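Local coordinates for C-domain type II peptide synthetase (PDB 4ZNM), which is a condensation-domain protein with the two-lobed fold of the CoA-dependent acyltransferase clan, at residues L120-E125 with R396-A401; A223-L228 with T290-S295; M165-R170 with D305-F310; G56-E61 with L141-Q146; A324-V329 with N451-P456. All blocks are in the same frame, centred on the assembly; numbering follows the deposited sequence.

Contact 1. Residues L120-E125 with R396-A401; sequences LLNEVE and RQLSQA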
# COMPACT_ATOMS: atom_id res chain seq x y z
N LEU A 120 -18.93 -5.88 1.79
CA LEU A 120 -18.27 -6.81 2.68
C LEU A 120 -16.83 -6.36 2.88
O LEU A 120 -16.34 -6.29 4.01
CB LEU A 120 -18.34 -8.23 2.12
CG LEU A 120 -17.71 -9.29 3.02
CD1 LEU A 120 -18.39 -9.29 4.42
CD2 LEU A 120 -17.79 -10.65 2.38
N LEU A 121 -16.15 -6.02 1.78
CA LEU A 121 -14.75 -5.58 1.90
C LEU A 121 -14.64 -4.40 2.91
O LEU A 121 -13.80 -4.39 3.82
CB LEU A 121 -14.21 -5.20 0.51
CG LEU A 121 -12.80 -4.62 0.44
CD1 LEU A 121 -11.80 -5.55 1.09
CD2 LEU A 121 -12.41 -4.36 -1.00
N ASN A 122 -15.53 -3.43 2.77
CA ASN A 122 -15.44 -2.24 3.60
C ASN A 122 -15.73 -2.55 5.04
O ASN A 122 -15.10 -1.99 5.94
CB ASN A 122 -16.44 -1.18 3.13
CG ASN A 122 -15.82 -0.20 2.18
OD1 ASN A 122 -14.81 -0.50 1.53
ND2 ASN A 122 -16.40 0.97 2.08
N GLU A 123 -16.69 -3.44 5.26
CA GLU A 123 -17.05 -3.81 6.62
C GLU A 123 -15.87 -4.50 7.28
O GLU A 123 -15.52 -4.19 8.41
CB GLU A 123 -18.29 -4.73 6.65
CG GLU A 123 -18.67 -5.09 8.08
CD GLU A 123 -19.68 -6.20 8.16
OE1 GLU A 123 -20.44 -6.38 7.18
OE2 GLU A 123 -19.72 -6.89 9.20
N VAL A 124 -15.23 -5.42 6.57
CA VAL A 124 -14.07 -6.11 7.15
C VAL A 124 -12.98 -5.08 7.47
O VAL A 124 -12.40 -5.11 8.53
CB VAL A 124 -13.55 -7.22 6.23
CG1 VAL A 124 -12.18 -7.72 6.69
CG2 VAL A 124 -14.55 -8.35 6.18
N GLU A 125 -12.76 -4.12 6.57
CA GLU A 125 -11.74 -3.08 6.80
C GLU A 125 -12.04 -2.23 8.03
O GLU A 125 -11.13 -1.66 8.61
CB GLU A 125 -11.61 -2.16 5.58
CG GLU A 125 -10.45 -1.20 5.66
CD GLU A 125 -10.42 -0.18 4.51
OE1 GLU A 125 -9.62 0.80 4.61
OE2 GLU A 125 -11.19 -0.35 3.54
N ARG A 396 -12.83 -0.15 -6.60
CA ARG A 396 -13.63 0.17 -5.44
C ARG A 396 -14.21 1.55 -5.67
O ARG A 396 -13.56 2.42 -6.22
CB ARG A 396 -12.79 0.14 -4.16
CG ARG A 396 -12.27 -1.24 -3.75
CD ARG A 396 -11.43 -1.22 -2.49
NE ARG A 396 -12.22 -1.12 -1.26
CZ ARG A 396 -11.68 -1.14 -0.04
NH1 ARG A 396 -10.38 -1.25 0.11
NH2 ARG A 396 -12.45 -1.06 1.05
N GLN A 397 -15.45 1.76 -5.24
CA GLN A 397 -16.12 3.02 -5.46
C GLN A 397 -16.65 3.53 -4.13
O GLN A 397 -16.82 4.73 -3.92
CB GLN A 397 -17.21 2.83 -6.52
CG GLN A 397 -16.61 2.39 -7.88
CD GLN A 397 -17.58 1.67 -8.79
OE1 GLN A 397 -18.70 2.14 -9.03
NE2 GLN A 397 -17.15 0.52 -9.32
N LEU A 398 -16.84 2.60 -3.21
CA LEU A 398 -17.43 2.88 -1.92
C LEU A 398 -16.39 3.46 -0.99
O LEU A 398 -15.42 2.79 -0.65
CB LEU A 398 -18.00 1.59 -1.32
CG LEU A 398 -19.32 1.60 -0.58
CD1 LEU A 398 -20.40 2.37 -1.31
CD2 LEU A 398 -19.76 0.16 -0.41
N SER A 399 -16.62 4.68 -0.55
CA SER A 399 -15.72 5.29 0.42
C SER A 399 -15.93 4.69 1.83
O SER A 399 -16.91 3.98 2.12
CB SER A 399 -15.91 6.80 0.42
OG SER A 399 -17.09 7.16 1.09
N GLN A 400 -14.96 4.96 2.69
CA GLN A 400 -14.84 4.32 3.98
C GLN A 400 -14.61 5.41 5.01
O GLN A 400 -13.62 6.15 4.91
CB GLN A 400 -13.69 3.31 4.00
CG GLN A 400 -13.16 2.92 5.38
CD GLN A 400 -14.06 1.93 6.04
OE1 GLN A 400 -14.86 2.26 6.93
NE2 GLN A 400 -13.96 0.70 5.58
N ALA A 401 -15.51 5.51 5.98
CA ALA A 401 -15.41 6.54 7.01
C ALA A 401 -14.32 6.23 8.03
O ALA A 401 -13.73 7.13 8.59
CB ALA A 401 -16.73 6.70 7.69
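Arg396 reaches from the loop 396-401 to the helix end 120-125 and lies against Leu121, Asn122 and Glu125. This is the tight part of the contact. Leu121 CD2 sits over one face of the guanidinium, 3.3 Å from Arg396 NE and offset toward the rim. The Arg396 chain bends at chi3 (78°), which puts NE beside Leu121 CD2. Arg396 NH2 gives two bonds. In one, Arg396 NH2 forms a salt bridge to Glu125 OE2 at 2.9 Å, met nearly along its C-O axis. In the other, Arg396 NH2 bonds to Asn122 OD1, and the modelled length of 2.5 Å is doubtful. Gln400 NE2 adds a bond to Asn122 O at 2.9 Å, with the acceptor in its amide plane. This carbonyl lies near the C-terminal end of helix 110-125. The outer side is looser. Leu398 and Ser399 are exposed, and Asn122 ND2 makes a weak bond to Leu398 O at 3.4 Å. Arg246 also bridges to Glu125 OE2, and its NH2 lies close to Arg396 NH2, two like charges. The carboxylate probably offsets both of them. Arg396 NE is buried with no partner in the model, so in this contact the guanidinium bonds through NH2.

Contact 2. Residues A223-L228 with T290-S295; sequences ARIIGL and TVPTFS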
# COMPACT_ATOMS: atom_id res chain seq x y z
N ALA A 223 16.29 20.32 1.76
CA ALA A 223 15.00 19.87 1.35
C ALA A 223 14.08 19.65 2.57
O ALA A 223 14.52 19.22 3.65
CB ALA A 223 15.10 18.60 0.56
N ARG A 224 12.79 19.92 2.36
CA ARG A 224 11.77 19.64 3.34
C ARG A 224 10.62 18.98 2.59
O ARG A 224 10.13 19.55 1.62
CB ARG A 224 11.30 20.92 4.04
CG ARG A 224 12.40 21.67 4.81
CD ARG A 224 12.67 21.04 6.17
NE ARG A 224 13.55 21.86 7.00
CZ ARG A 224 14.86 21.98 6.82
NH1 ARG A 224 15.48 21.36 5.82
NH2 ARG A 224 15.57 22.74 7.64
N ILE A 225 10.21 17.79 3.01
CA ILE A 225 9.01 17.17 2.47
C ILE A 225 7.88 18.19 2.53
O ILE A 225 7.70 18.85 3.53
CB ILE A 225 8.62 15.89 3.21
CG1 ILE A 225 9.65 14.78 2.93
CG2 ILE A 225 7.26 15.41 2.75
CD1 ILE A 225 9.55 13.58 3.88
N ILE A 226 7.10 18.30 1.46
CA ILE A 226 6.04 19.29 1.39
C ILE A 226 4.89 18.85 2.30
O ILE A 226 4.46 17.69 2.30
CB ILE A 226 5.58 19.49 -0.09
CG1 ILE A 226 4.71 20.73 -0.24
CG2 ILE A 226 4.81 18.34 -0.58
CD1 ILE A 226 4.97 21.44 -1.53
N GLY A 227 4.42 19.81 3.11
CA GLY A 227 3.29 19.60 4.01
C GLY A 227 1.97 20.11 3.45
O GLY A 227 1.92 21.11 2.74
N LEU A 228 0.89 19.38 3.75
CA LEU A 228 -0.47 19.84 3.46
C LEU A 228 -1.10 20.47 4.69
O LEU A 228 -1.08 19.87 5.78
CB LEU A 228 -1.34 18.67 3.00
CG LEU A 228 -0.89 17.94 1.74
CD1 LEU A 228 -1.86 16.80 1.49
CD2 LEU A 228 -0.82 18.91 0.56
N THR A 290 9.46 18.25 -2.75
CA THR A 290 9.86 16.94 -2.28
C THR A 290 8.64 16.19 -1.74
O THR A 290 8.01 16.61 -0.77
CB THR A 290 10.94 17.02 -1.16
OG1 THR A 290 12.11 17.70 -1.65
CG2 THR A 290 11.33 15.65 -0.70
N VAL A 291 8.35 15.06 -2.36
CA VAL A 291 7.20 14.20 -2.01
C VAL A 291 7.69 12.77 -1.93
O VAL A 291 8.35 12.29 -2.84
CB VAL A 291 6.05 14.34 -3.03
CG1 VAL A 291 4.89 13.36 -2.70
CG2 VAL A 291 5.53 15.75 -3.04
N PRO A 292 7.37 12.08 -0.85
CA PRO A 292 7.80 10.69 -0.75
C PRO A 292 6.86 9.76 -1.49
O PRO A 292 5.66 10.04 -1.65
CB PRO A 292 7.74 10.40 0.76
CG PRO A 292 6.77 11.37 1.30
CD PRO A 292 6.79 12.57 0.42
N THR A 293 7.43 8.67 -1.98
CA THR A 293 6.65 7.55 -2.46
C THR A 293 7.01 6.39 -1.57
O THR A 293 7.88 6.54 -0.71
CB THR A 293 6.96 7.23 -3.96
OG1 THR A 293 5.96 6.36 -4.49
CG2 THR A 293 8.33 6.57 -4.11
N PHE A 294 6.37 5.25 -1.77
CA PHE A 294 6.84 3.98 -1.21
C PHE A 294 7.33 3.15 -2.37
O PHE A 294 6.58 2.89 -3.33
CB PHE A 294 5.74 3.19 -0.47
CG PHE A 294 5.49 3.64 0.92
CD1 PHE A 294 6.36 3.31 1.94
CD2 PHE A 294 4.32 4.31 1.23
CE1 PHE A 294 6.11 3.68 3.24
CE2 PHE A 294 4.05 4.70 2.52
CZ PHE A 294 4.95 4.40 3.54
N SER A 295 8.58 2.72 -2.31
CA SER A 295 9.04 1.77 -3.31
C SER A 295 8.53 0.38 -2.93
O SER A 295 8.09 0.18 -1.80
CB SER A 295 10.55 1.79 -3.40
OG SER A 295 11.08 1.15 -2.25
O HOH W 1 9.37 20.39 -0.84
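Thr290 and Ile226 join in a buried backbone contact between strand 288-295 and the chain leading into the short edge strand 227-229. One direct hydrogen bond links them. Ile226 N gives to Thr290 O at 2.9 Å, nearly along the C=O axis. The same Thr290 O receives a CA-H...O contact from Ile225 CA at 3.4 Å. A water also bridges the backbones, at Thr290 N. It donates to Arg224 O at 2.7 Å and accepts from Thr290 N at 2.9 Å. The side chains close in around this point. Ile226 CG2 takes the crowded position between its backbone N and carbonyl carbon, and there it meets Val291 CG2 at 3.6 Å. Ile225 CG2 touches Pro292 CD at 3.7 Å, the two side chains crossing at about a right angle. Ala223 CB packs on Thr290 OG1. Leu280 of helix 268-284 touches both Ile226 and Val291. Strand 312-319 pairs with the strand of Val291 and Thr293, while Leu228 and Pro292 make backbone bonds to residues of strand 366-373.

Contact 3. Residues M165-R170 with D305-F310; sequences MHVIAR and DTVGSF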
# COMPACT_ATOMS: atom_id res chain seq x y z
N MSE A 165 0.06 -9.80 -0.10
CA MSE A 165 -1.35 -10.21 -0.13
C MSE A 165 -1.63 -11.01 -1.44
O MSE A 165 -2.35 -11.98 -1.45
CB MSE A 165 -2.29 -8.99 -0.06
CG MSE A 165 -2.35 -8.30 1.28
SE MSE A 165 -3.14 -9.38 2.67
CE MSE A 165 -4.79 -9.86 1.78
N HIS A 166 -1.01 -10.59 -2.52
CA HIS A 166 -1.11 -11.34 -3.78
C HIS A 166 -0.53 -12.76 -3.57
O HIS A 166 -1.18 -13.75 -3.93
CB HIS A 166 -0.42 -10.60 -4.89
CG HIS A 166 -0.24 -11.40 -6.13
ND1 HIS A 166 -1.03 -11.22 -7.25
CD2 HIS A 166 0.63 -12.40 -6.44
CE1 HIS A 166 -0.65 -12.07 -8.19
NE2 HIS A 166 0.35 -12.79 -7.73
N VAL A 167 0.63 -12.86 -2.92
CA VAL A 167 1.26 -14.15 -2.62
C VAL A 167 0.37 -15.02 -1.71
O VAL A 167 0.22 -16.24 -1.94
CB VAL A 167 2.66 -13.97 -1.99
CG1 VAL A 167 3.23 -15.31 -1.48
CG2 VAL A 167 3.65 -13.36 -3.03
N ILE A 168 -0.25 -14.43 -0.69
CA ILE A 168 -1.07 -15.17 0.26
C ILE A 168 -2.27 -15.82 -0.45
O ILE A 168 -2.65 -16.96 -0.16
CB ILE A 168 -1.54 -14.26 1.38
CG1 ILE A 168 -0.34 -13.85 2.26
CG2 ILE A 168 -2.63 -14.94 2.25
CD1 ILE A 168 -0.66 -12.69 3.21
N ALA A 169 -2.89 -15.06 -1.34
CA ALA A 169 -4.06 -15.50 -2.06
C ALA A 169 -3.65 -16.64 -3.00
O ALA A 169 -4.34 -17.66 -3.08
CB ALA A 169 -4.70 -14.34 -2.81
N ARG A 170 -2.50 -16.48 -3.65
CA ARG A 170 -2.06 -17.50 -4.61
C ARG A 170 -1.75 -18.79 -3.88
O ARG A 170 -2.21 -19.87 -4.29
CB ARG A 170 -0.84 -17.06 -5.41
CG ARG A 170 -0.36 -18.20 -6.33
CD ARG A 170 1.06 -18.19 -6.62
NE ARG A 170 1.91 -18.30 -5.44
CZ ARG A 170 3.23 -18.18 -5.53
NH1 ARG A 170 3.76 -17.99 -6.72
NH2 ARG A 170 4.02 -18.26 -4.45
N ASP A 305 8.48 -14.72 -3.36
CA ASP A 305 7.45 -15.55 -2.77
C ASP A 305 7.31 -15.33 -1.25
O ASP A 305 6.68 -16.14 -0.56
CB ASP A 305 7.75 -17.02 -3.05
CG ASP A 305 7.75 -17.33 -4.55
OD1 ASP A 305 6.82 -16.85 -5.24
OD2 ASP A 305 8.68 -18.01 -5.05
N THR A 306 7.93 -14.26 -0.75
CA THR A 306 8.04 -14.03 0.70
C THR A 306 6.96 -13.10 1.23
O THR A 306 6.81 -11.98 0.74
CB THR A 306 9.39 -13.39 1.10
OG1 THR A 306 10.46 -14.24 0.69
CG2 THR A 306 9.46 -13.19 2.64
N VAL A 307 6.27 -13.56 2.27
CA VAL A 307 5.29 -12.72 2.98
C VAL A 307 6.00 -11.89 4.03
O VAL A 307 6.79 -12.38 4.87
CB VAL A 307 4.16 -13.60 3.57
CG1 VAL A 307 3.19 -12.78 4.44
CG2 VAL A 307 3.41 -14.28 2.43
N GLY A 308 5.73 -10.60 3.94
CA GLY A 308 6.28 -9.60 4.84
C GLY A 308 5.93 -8.21 4.31
O GLY A 308 5.34 -8.08 3.24
N SER A 309 6.29 -7.17 5.03
CA SER A 309 6.11 -5.80 4.54
C SER A 309 7.48 -5.20 4.18
O SER A 309 8.28 -4.83 5.03
CB SER A 309 5.36 -4.98 5.57
OG SER A 309 5.05 -3.72 5.03
N PHE A 310 7.71 -5.11 2.87
CA PHE A 310 8.99 -4.73 2.29
C PHE A 310 9.06 -3.27 1.88
O PHE A 310 10.12 -2.79 1.51
CB PHE A 310 9.26 -5.60 1.04
CG PHE A 310 9.66 -7.01 1.36
CD1 PHE A 310 8.76 -7.88 1.93
CD2 PHE A 310 10.93 -7.46 1.07
CE1 PHE A 310 9.13 -9.19 2.22
CE2 PHE A 310 11.30 -8.75 1.37
CZ PHE A 310 10.40 -9.62 1.94
O HOH W 2 4.98 -18.37 -1.52
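Val167 and Asp305 bring the two backbones closest, with their CA atoms 6.3 Å apart. Residues 165-170 are a full turn and more of helix 162-180. Residues 305-310 are loop, extended at Thr306 and Val307, between strands 288-295 and 312-319. The loop meets the helix mainly through side chains. Val307 makes the apolar part. Val307 CG2 lies 3.8 Å from Ile168 CG1 and 4.0 Å from Val167 CG1. The side chains of Val307 and Ile168 cross at about a right angle, while Val307 and Val167 slide past each other. Val167 CG1 also rests 3.7 Å from Asp305 O. Three residues on from Val167, Arg170 makes the polar part. Its chain bends at chi3 (60°). Arg170 NH2 forms a salt bridge to Asp305 OD1 at 3.2 Å. The oxygen is met from above the carboxylate plane, and the two flat groups are turned 41° apart. A water adds a second link. It donates to Asp305 O at 3.0 Å and accepts a weak bond from Arg170 NH2. Gly308 has a backbone bond to Asp161, just before this helix, and His74 and Leu77 also touch Val307. At this length, and met from above the carboxylate, the ion pair probably owes much to charge attraction. Beside it the valine and isoleucine contacts are apolar and buried.

Contact 4. Residues G56-E61 with L141-Q146; sequences GGIDEE and LGRFDQ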
# COMPACT_ATOMS: atom_id res chain seq x y z
N GLY A 56 -16.69 -20.97 -8.99
CA GLY A 56 -16.52 -22.40 -8.85
C GLY A 56 -17.02 -22.84 -7.50
O GLY A 56 -17.29 -22.02 -6.64
N GLY A 57 -17.16 -24.15 -7.32
CA GLY A 57 -17.62 -24.69 -6.06
C GLY A 57 -16.54 -24.55 -5.02
O GLY A 57 -15.36 -24.56 -5.35
N ILE A 58 -16.94 -24.40 -3.76
CA ILE A 58 -16.00 -24.24 -2.65
C ILE A 58 -16.38 -25.23 -1.58
O ILE A 58 -17.55 -25.30 -1.21
CB ILE A 58 -16.03 -22.84 -2.04
CG1 ILE A 58 -15.56 -21.80 -3.06
CG2 ILE A 58 -15.20 -22.79 -0.73
CD1 ILE A 58 -15.84 -20.38 -2.58
N ASP A 59 -15.39 -25.97 -1.07
CA ASP A 59 -15.58 -26.78 0.14
C ASP A 59 -15.03 -25.97 1.31
O ASP A 59 -13.81 -25.84 1.47
CB ASP A 59 -14.90 -28.13 0.05
CG ASP A 59 -15.21 -29.01 1.26
OD1 ASP A 59 -16.32 -29.54 1.31
OD2 ASP A 59 -14.36 -29.14 2.16
N GLU A 60 -15.92 -25.43 2.14
CA GLU A 60 -15.53 -24.44 3.13
C GLU A 60 -14.55 -25.00 4.14
O GLU A 60 -13.58 -24.34 4.52
CB GLU A 60 -16.78 -23.95 3.85
CG GLU A 60 -17.68 -23.08 2.97
CD GLU A 60 -19.09 -22.88 3.55
OE1 GLU A 60 -19.32 -23.13 4.77
OE2 GLU A 60 -20.00 -22.51 2.75
N GLU A 61 -14.78 -26.24 4.56
CA GLU A 61 -13.91 -26.87 5.55
C GLU A 61 -12.49 -27.01 5.02
O GLU A 61 -11.53 -26.87 5.77
CB GLU A 61 -14.46 -28.24 5.94
CG GLU A 61 -13.55 -29.02 6.87
CD GLU A 61 -14.16 -30.34 7.31
OE1 GLU A 61 -13.41 -31.20 7.83
OE2 GLU A 61 -15.38 -30.52 7.13
N LEU A 141 -15.46 -15.28 3.96
CA LEU A 141 -16.00 -15.70 2.68
C LEU A 141 -17.48 -15.34 2.57
O LEU A 141 -18.30 -15.81 3.35
CB LEU A 141 -15.78 -17.20 2.51
CG LEU A 141 -16.28 -17.76 1.17
CD1 LEU A 141 -15.39 -17.32 0.03
CD2 LEU A 141 -16.36 -19.25 1.27
N GLY A 142 -17.80 -14.44 1.63
CA GLY A 142 -19.19 -14.12 1.34
C GLY A 142 -19.70 -14.87 0.13
O GLY A 142 -19.25 -14.63 -0.98
N ARG A 143 -20.64 -15.79 0.32
CA ARG A 143 -21.11 -16.61 -0.82
C ARG A 143 -22.41 -16.09 -1.33
O ARG A 143 -23.32 -15.84 -0.57
CB ARG A 143 -21.26 -18.06 -0.40
CG ARG A 143 -19.99 -18.63 0.23
CD ARG A 143 -20.09 -20.13 0.42
NE ARG A 143 -19.96 -20.81 -0.85
CZ ARG A 143 -19.95 -22.13 -1.00
NH1 ARG A 143 -20.03 -22.94 0.05
NH2 ARG A 143 -19.84 -22.64 -2.21
N PHE A 144 -22.51 -15.95 -2.64
CA PHE A 144 -23.79 -15.66 -3.26
C PHE A 144 -24.62 -16.90 -3.53
O PHE A 144 -25.84 -16.93 -3.30
CB PHE A 144 -23.57 -14.91 -4.55
CG PHE A 144 -22.80 -13.63 -4.36
CD1 PHE A 144 -23.39 -12.52 -3.77
CD2 PHE A 144 -21.49 -13.53 -4.78
CE1 PHE A 144 -22.68 -11.34 -3.61
CE2 PHE A 144 -20.79 -12.35 -4.63
CZ PHE A 144 -21.38 -11.26 -4.03
N ASP A 145 -23.97 -17.92 -4.06
CA ASP A 145 -24.62 -19.18 -4.41
C ASP A 145 -23.51 -20.21 -4.44
O ASP A 145 -22.38 -19.92 -3.99
CB ASP A 145 -25.41 -19.07 -5.72
CG ASP A 145 -24.54 -18.73 -6.92
OD1 ASP A 145 -23.37 -19.17 -6.95
OD2 ASP A 145 -25.03 -18.04 -7.86
N GLN A 146 -23.80 -21.42 -4.91
CA GLN A 146 -22.87 -22.54 -4.75
C GLN A 146 -21.64 -22.39 -5.65
O GLN A 146 -20.67 -23.15 -5.52
CB GLN A 146 -23.59 -23.87 -5.03
CG GLN A 146 -24.51 -24.32 -3.90
CD GLN A 146 -23.74 -24.62 -2.61
OE1 GLN A 146 -22.94 -25.55 -2.55
NE2 GLN A 146 -23.96 -23.81 -1.60
O HOH W 3 -20.04 -25.21 -3.69
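Glu60 CG is anti to its carbonyl carbon (chi1 -70°), and the chain is extended beyond it. The Arg143 chain instead bends at chi3 (74°), which places NE. With these torsions the two residues meet. Arg143 NH1 gives a salt-bridge hydrogen bond to Glu60 OE2 at 2.7 Å. The oxygen lies in the guanidinium plane and is met on its anti side. The two flat groups stand 76° apart. Ile58 CB lies over one face of the guanidinium, 3.8 Å from Arg143 NH2. Gln146 NE2 lies over the opposite face, also offset toward the rim. Ile58 CD1 and Leu141 CD2 meet tip to tip at 4.0 Å. At NH2 of the guanidinium, one water holds four partners. It accepts from Arg143 NH2 at 3.0 Å and from Ile58 N, and it donates to Gln146 O at 2.8 Å and to Gln146 OE1. Gly57 CA adds a CA-H...O contact to Gln146 O at 3.5 Å. The contact ties the link between strand 47-55 and helix 60-73 to the end of strand 137-143. Asp59 caps that helix, and Val102 of strand 101-104 touches both Glu60 and Arg143. The guanidinium is held at both terminal nitrogens, NH1 by a carboxylate and NH2 by a water, which would fix its rotation between Ile58 and Gln146.

Contact 5. Residues A324-V329 with N451-P456; sequences ASFREV and NAVARP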
# COMPACT_ATOMS: atom_id res chain seq x y z
N ALA A 324 8.58 24.49 -18.87
CA ALA A 324 7.79 25.15 -19.90
C ALA A 324 6.54 24.35 -20.22
O ALA A 324 5.64 24.83 -20.89
CB ALA A 324 8.64 25.36 -21.16
N SER A 325 6.46 23.12 -19.75
CA SER A 325 5.34 22.27 -20.13
C SER A 325 5.17 21.15 -19.15
O SER A 325 6.08 20.82 -18.40
CB SER A 325 5.56 21.69 -21.52
OG SER A 325 6.69 20.82 -21.46
N PHE A 326 4.01 20.52 -19.17
CA PHE A 326 3.83 19.32 -18.40
C PHE A 326 4.87 18.28 -18.83
O PHE A 326 5.44 17.57 -18.00
CB PHE A 326 2.43 18.78 -18.59
CG PHE A 326 2.20 17.49 -17.88
CD1 PHE A 326 2.12 17.47 -16.50
CD2 PHE A 326 2.08 16.31 -18.57
CE1 PHE A 326 1.93 16.30 -15.83
CE2 PHE A 326 1.87 15.13 -17.88
CZ PHE A 326 1.81 15.14 -16.50
N ARG A 327 5.13 18.18 -20.13
CA ARG A 327 6.08 17.17 -20.60
C ARG A 327 7.42 17.31 -19.90
O ARG A 327 8.05 16.30 -19.54
CB ARG A 327 6.27 17.24 -22.11
CG ARG A 327 7.19 16.14 -22.66
CD ARG A 327 7.36 16.23 -24.14
NE ARG A 327 6.08 16.19 -24.84
CZ ARG A 327 5.38 15.07 -25.04
NH1 ARG A 327 5.81 13.91 -24.58
NH2 ARG A 327 4.23 15.15 -25.69
N GLU A 328 7.86 18.54 -19.68
CA GLU A 328 9.13 18.75 -18.99
C GLU A 328 9.03 18.34 -17.51
O GLU A 328 10.00 17.83 -16.95
CB GLU A 328 9.58 20.22 -19.12
CG GLU A 328 10.12 20.54 -20.48
CD GLU A 328 10.53 22.01 -20.67
OE1 GLU A 328 10.72 22.74 -19.67
OE2 GLU A 328 10.65 22.42 -21.85
N VAL A 329 7.88 18.54 -16.88
CA VAL A 329 7.72 18.06 -15.49
C VAL A 329 7.92 16.53 -15.45
O VAL A 329 8.62 16.00 -14.57
CB VAL A 329 6.35 18.43 -14.89
CG1 VAL A 329 6.24 17.90 -13.47
CG2 VAL A 329 6.18 19.95 -14.83
N ASN A 451 -6.04 17.60 -17.91
CA ASN A 451 -5.58 18.73 -18.70
C ASN A 451 -4.12 18.58 -19.09
O ASN A 451 -3.70 18.97 -20.17
CB ASN A 451 -5.82 20.02 -17.93
CG ASN A 451 -7.26 20.43 -17.97
OD1 ASN A 451 -7.91 20.32 -19.01
ND2 ASN A 451 -7.78 20.91 -16.85
N ALA A 452 -3.35 17.96 -18.21
CA ALA A 452 -1.93 17.76 -18.48
C ALA A 452 -1.69 16.85 -19.68
O ALA A 452 -0.88 17.17 -20.54
CB ALA A 452 -1.24 17.21 -17.25
N VAL A 453 -2.38 15.70 -19.75
CA VAL A 453 -2.11 14.73 -20.81
C VAL A 453 -2.84 15.13 -22.09
O VAL A 453 -2.42 14.75 -23.17
CB VAL A 453 -2.50 13.30 -20.40
CG1 VAL A 453 -1.61 12.80 -19.29
CG2 VAL A 453 -3.95 13.24 -20.02
N ALA A 454 -3.90 15.92 -21.97
CA ALA A 454 -4.55 16.49 -23.15
C ALA A 454 -3.68 17.55 -23.83
O ALA A 454 -3.63 17.61 -25.05
CB ALA A 454 -5.90 17.08 -22.78
N ARG A 455 -2.99 18.39 -23.05
CA ARG A 455 -2.14 19.42 -23.65
C ARG A 455 -0.76 19.46 -23.01
O ARG A 455 -0.38 20.45 -22.39
CB ARG A 455 -2.82 20.78 -23.54
CG ARG A 455 -4.01 20.97 -24.49
CD ARG A 455 -4.95 22.10 -24.05
NE ARG A 455 -5.52 21.85 -22.72
CZ ARG A 455 -6.57 21.08 -22.48
NH1 ARG A 455 -7.20 20.44 -23.48
NH2 ARG A 455 -7.01 20.92 -21.24
N PRO A 456 0.01 18.38 -23.18
CA PRO A 456 1.27 18.18 -22.46
C PRO A 456 2.39 19.14 -22.86
O PRO A 456 3.37 19.26 -22.12
CB PRO A 456 1.65 16.73 -22.83
CG PRO A 456 1.01 16.51 -24.19
CD PRO A 456 -0.31 17.25 -24.08
O HOH W 4 1.46 21.49 -20.34
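Ala452 is the bump and the Phe326 ring is the surface it presses on. Ala452 CB stands over the centre of the Phe326 ring, 3.4 Å from the centroid and 8° off the normal, a close CH-pi contact. The Phe326 CG is anti to its backbone N (chi1 177°), which sends CG toward the end of helix 435-454. Pro456 packs at the ring edge, with Pro456 CB 4.3 Å from Phe326 CD2. Val453 CG1 makes a looser approach to Phe326 CE2. The Arg327 side chain lies alongside Pro456 and points the same way, with Arg327 NH2 3.8 Å from Pro456 CG. Arg327 NE has its salt bridge to Asp457. Thr271 and Ala274 of helix 268-284 also pack on Phe326. Arg327 N gives a hydrogen bond to Pro456 O at 2.9 Å, in the carbonyl plane. A water accepts from Phe326 N and donates to Arg455 O. Ser325 OG caps helix 326-335 by accepting from Glu328 N at 3.1 Å. Three N-H groups of the first turn, those of Phe326, Arg327 and Glu328, are thus met by a water, a proline carbonyl and a serine, which would suit the positive end of the helix dipole.

In the fold
From the N terminus, contact 4 closes the first loop, from 56-61 to 141-146, within the six-stranded sheet region. Contact 1 opens at 120-125 before that loop closes, so the two cross, and they touch through Leu120 and Gly142. Contact 1 closes only at 396-401, on the chain running from the six-stranded sheet to the five-stranded one. Contact 3 is nested inside it and joins helix 162-180 to the loop 305-310. Contact 2 is nested inside contact 3 and links the five-stranded sheet's edge to strand 288-295. Contact 5 opens at 324-329, crosses contact 1, and ties helix 326-335 to the C-terminal helix 435-454.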